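Local coordinates for protein beta-mannosidase (PDB 4CVU) that probably hydrolyses beta-mannosidic bonds at the non-reducing ends of mannose-containing sugars, as a fungal member of glycoside hydrolase family 2, at residues Thr791-Gly796 and Leu826-Lys831. Residues are numbered along the deposited sequence; the frame is centred on the assembly and turned at random.
Sequences TKFNVG and LTAHGK
The phenyl ring of Phe793 is the one flat side chain in this contact, and Leu826, Thr827 and Ala828 all meet it obliquely, at the end remote from its own backbone. CZ of Phe793 lies 3.9 Å from CD1 of Leu826 and equally 3.9 Å from CB of Ala828, so the tip of the ring meets a leucine branch and a methyl in roughly perpendicular directions. CE2 of Phe793 passes 3.9 Å from the carbonyl O of Thr827, a van der Waals approach with no hydrogen bond. The ring and the leucine side chain cross at roughly a right angle. With CG placed between the backbone N and the carbonyl carbon (chi1 66°), the phenylalanine reaches over to the second strand, while Leu826 swings its CG anti to the nitrogen (chi1 175°) and brings CD1 against CE2 and CZ, oblique to the ring.

Strands 790-795 and 821-830 are not neighbours: strand 765-774 runs between them, antiparallel to both, and the short segments, with axes 9.1 Å apart, diverge by 44° in the twisted sheet. Phe793 pairs through its backbone with Gly767 of that middle strand, and its ring reaches across to the strand beyond. Val757 and Ile803, from strands 752-759 and 799-807, also touch the Phe793 side chain, as expected for the core of an Ig-like beta sandwich. Were Phe793 exchanged for an alanine, Leu826 CD1 and the Ala828 methyl would probably lose their aromatic partner and a gap would open across the middle strand. Because no hydrogen bond or charge pair joins the two segments directly, their association here rests on buried apolar contact and shape, while the directional bonding is left to backbone bonds with strand 765-774 and, beyond strand 821-830, with strand 841-849.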
loop_
_atom_site.group_PDB
_atom_site.type_symbol
_atom_site.label_atom_id
_atom_site.label_comp_id
_atom_site.label_asym_id
_atom_site.label_seq_id
_atom_site.Cartn_x
_atom_site.Cartn_y
_atom_site.Cartn_z
ATOM N N THR A 791 33.562 -25.299 -34.083
ATOM C CA THR A 791 33.946 -26.681 -33.911
ATOM C C THR A 791 32.722 -27.601 -33.961
ATOM O O THR A 791 31.641 -27.243 -33.473
ATOM C CB THR A 791 34.730 -26.890 -32.604
ATOM O OG1 THR A 791 34.984 -28.288 -32.432
ATOM C CG2 THR A 791 33.944 -26.394 -31.418
ATOM N N LYS A 792 32.907 -28.765 -34.583
ATOM C CA LYS A 792 31.878 -29.797 -34.656
ATOM C C LYS A 792 31.968 -30.693 -33.425
ATOM O O LYS A 792 33.004 -30.768 -32.778
ATOM C CB LYS A 792 32.031 -30.642 -35.943
ATOM C CG LYS A 792 31.510 -29.966 -37.209
ATOM C CD LYS A 792 32.057 -30.596 -38.488
ATOM N N PHE A 793 30.869 -31.364 -33.109
ATOM C CA PHE A 793 30.826 -32.305 -31.979
ATOM C C PHE A 793 29.939 -33.507 -32.278
ATOM O O PHE A 793 29.013 -33.435 -33.077
ATOM C CB PHE A 793 30.348 -31.618 -30.684
ATOM C CG PHE A 793 28.921 -31.144 -30.737
ATOM C CD1 PHE A 793 27.876 -32.002 -30.416
ATOM C CD2 PHE A 793 28.616 -29.849 -31.112
ATOM C CE1 PHE A 793 26.563 -31.575 -30.485
ATOM C CE2 PHE A 793 27.298 -29.422 -31.171
ATOM C CZ PHE A 793 26.273 -30.286 -30.865
ATOM N N ASN A 794 30.256 -34.614 -31.620
ATOM C CA ASN A 794 29.334 -35.734 -31.483
ATOM C C ASN A 794 29.144 -36.011 -30.012
ATOM O O ASN A 794 30.113 -36.041 -29.264
ATOM C CB ASN A 794 29.869 -36.982 -32.160
ATOM C CG ASN A 794 29.809 -36.882 -33.658
ATOM O OD1 ASN A 794 28.834 -37.290 -34.266
ATOM N ND2 ASN A 794 30.831 -36.299 -34.255
ATOM N N VAL A 795 27.894 -36.211 -29.606
ATOM C CA VAL A 795 27.577 -36.478 -28.209
ATOM C C VAL A 795 26.630 -37.658 -28.096
ATOM O O VAL A 795 25.641 -37.741 -28.832
ATOM C CB VAL A 795 27.008 -35.213 -27.521
ATOM C CG1 VAL A 795 25.615 -34.854 -28.057
ATOM C CG2 VAL A 795 26.978 -35.403 -26.013
ATOM N N GLY A 796 26.942 -38.569 -27.180
ATOM C CA GLY A 796 26.134 -39.754 -26.944
ATOM C C GLY A 796 24.757 -39.459 -26.358
ATOM O O GLY A 796 24.465 -38.336 -25.888
ATOM N N LEU A 826 25.342 -22.898 -30.237
ATOM C CA LEU A 826 25.271 -24.285 -30.602
ATOM C C LEU A 826 24.106 -24.525 -31.543
ATOM O O LEU A 826 23.024 -23.967 -31.351
ATOM C CB LEU A 826 25.113 -25.132 -29.351
ATOM C CG LEU A 826 24.893 -26.638 -29.546
ATOM C CD1 LEU A 826 25.464 -27.393 -28.352
ATOM C CD2 LEU A 826 23.424 -26.983 -29.746
ATOM N N THR A 827 24.349 -25.358 -32.566
ATOM C CA THR A 827 23.283 -25.901 -33.416
ATOM C C THR A 827 23.491 -27.401 -33.534
ATOM O O THR A 827 24.626 -27.868 -33.613
ATOM C CB THR A 827 23.291 -25.309 -34.837
ATOM O OG1 THR A 827 23.197 -23.895 -34.755
ATOM C CG2 THR A 827 22.108 -25.822 -35.635
ATOM N N ALA A 828 22.391 -28.144 -33.523
ATOM C CA ALA A 828 22.433 -29.601 -33.599
ATOM C C ALA A 828 21.164 -30.116 -34.223
ATOM O O ALA A 828 20.165 -29.418 -34.314
ATOM C CB ALA A 828 22.637 -30.221 -32.222
ATOM N N HIS A 829 21.227 -31.355 -34.668
ATOM C CA HIS A 829 20.104 -31.987 -35.351
ATOM C C HIS A 829 19.845 -33.351 -34.773
ATOM O O HIS A 829 20.768 -34.109 -34.535
ATOM C CB HIS A 829 20.405 -32.075 -36.847
ATOM C CG HIS A 829 20.542 -30.738 -37.492
ATOM N ND1 HIS A 829 19.452 -30.014 -37.927
ATOM C CD2 HIS A 829 21.630 -29.971 -37.731
ATOM C CE1 HIS A 829 19.865 -28.862 -38.423
ATOM N NE2 HIS A 829 21.182 -28.814 -38.321
ATOM N N GLY A 830 18.584 -33.656 -34.535
ATOM C CA GLY A 830 18.229 -34.908 -33.927
ATOM C C GLY A 830 16.736 -35.037 -33.703
ATOM O O GLY A 830 15.961 -34.196 -34.161
ATOM N N LYS A 831 16.349 -36.102 -32.999
ATOM C CA LYS A 831 14.957 -36.440 -32.786
ATOM C C LYS A 831 14.699 -36.498 -31.298
ATOM O O LYS A 831 15.534 -36.984 -30.553
ATOM C CB LYS A 831 14.642 -37.819 -33.371
ATOM C CG LYS A 831 14.847 -37.962 -34.873
ATOM C CD LYS A 831 14.360 -39.337 -35.345
ATOM C CE LYS A 831 14.867 -39.698 -36.739
ATOM N NZ LYS A 831 13.879 -39.387 -37.818
#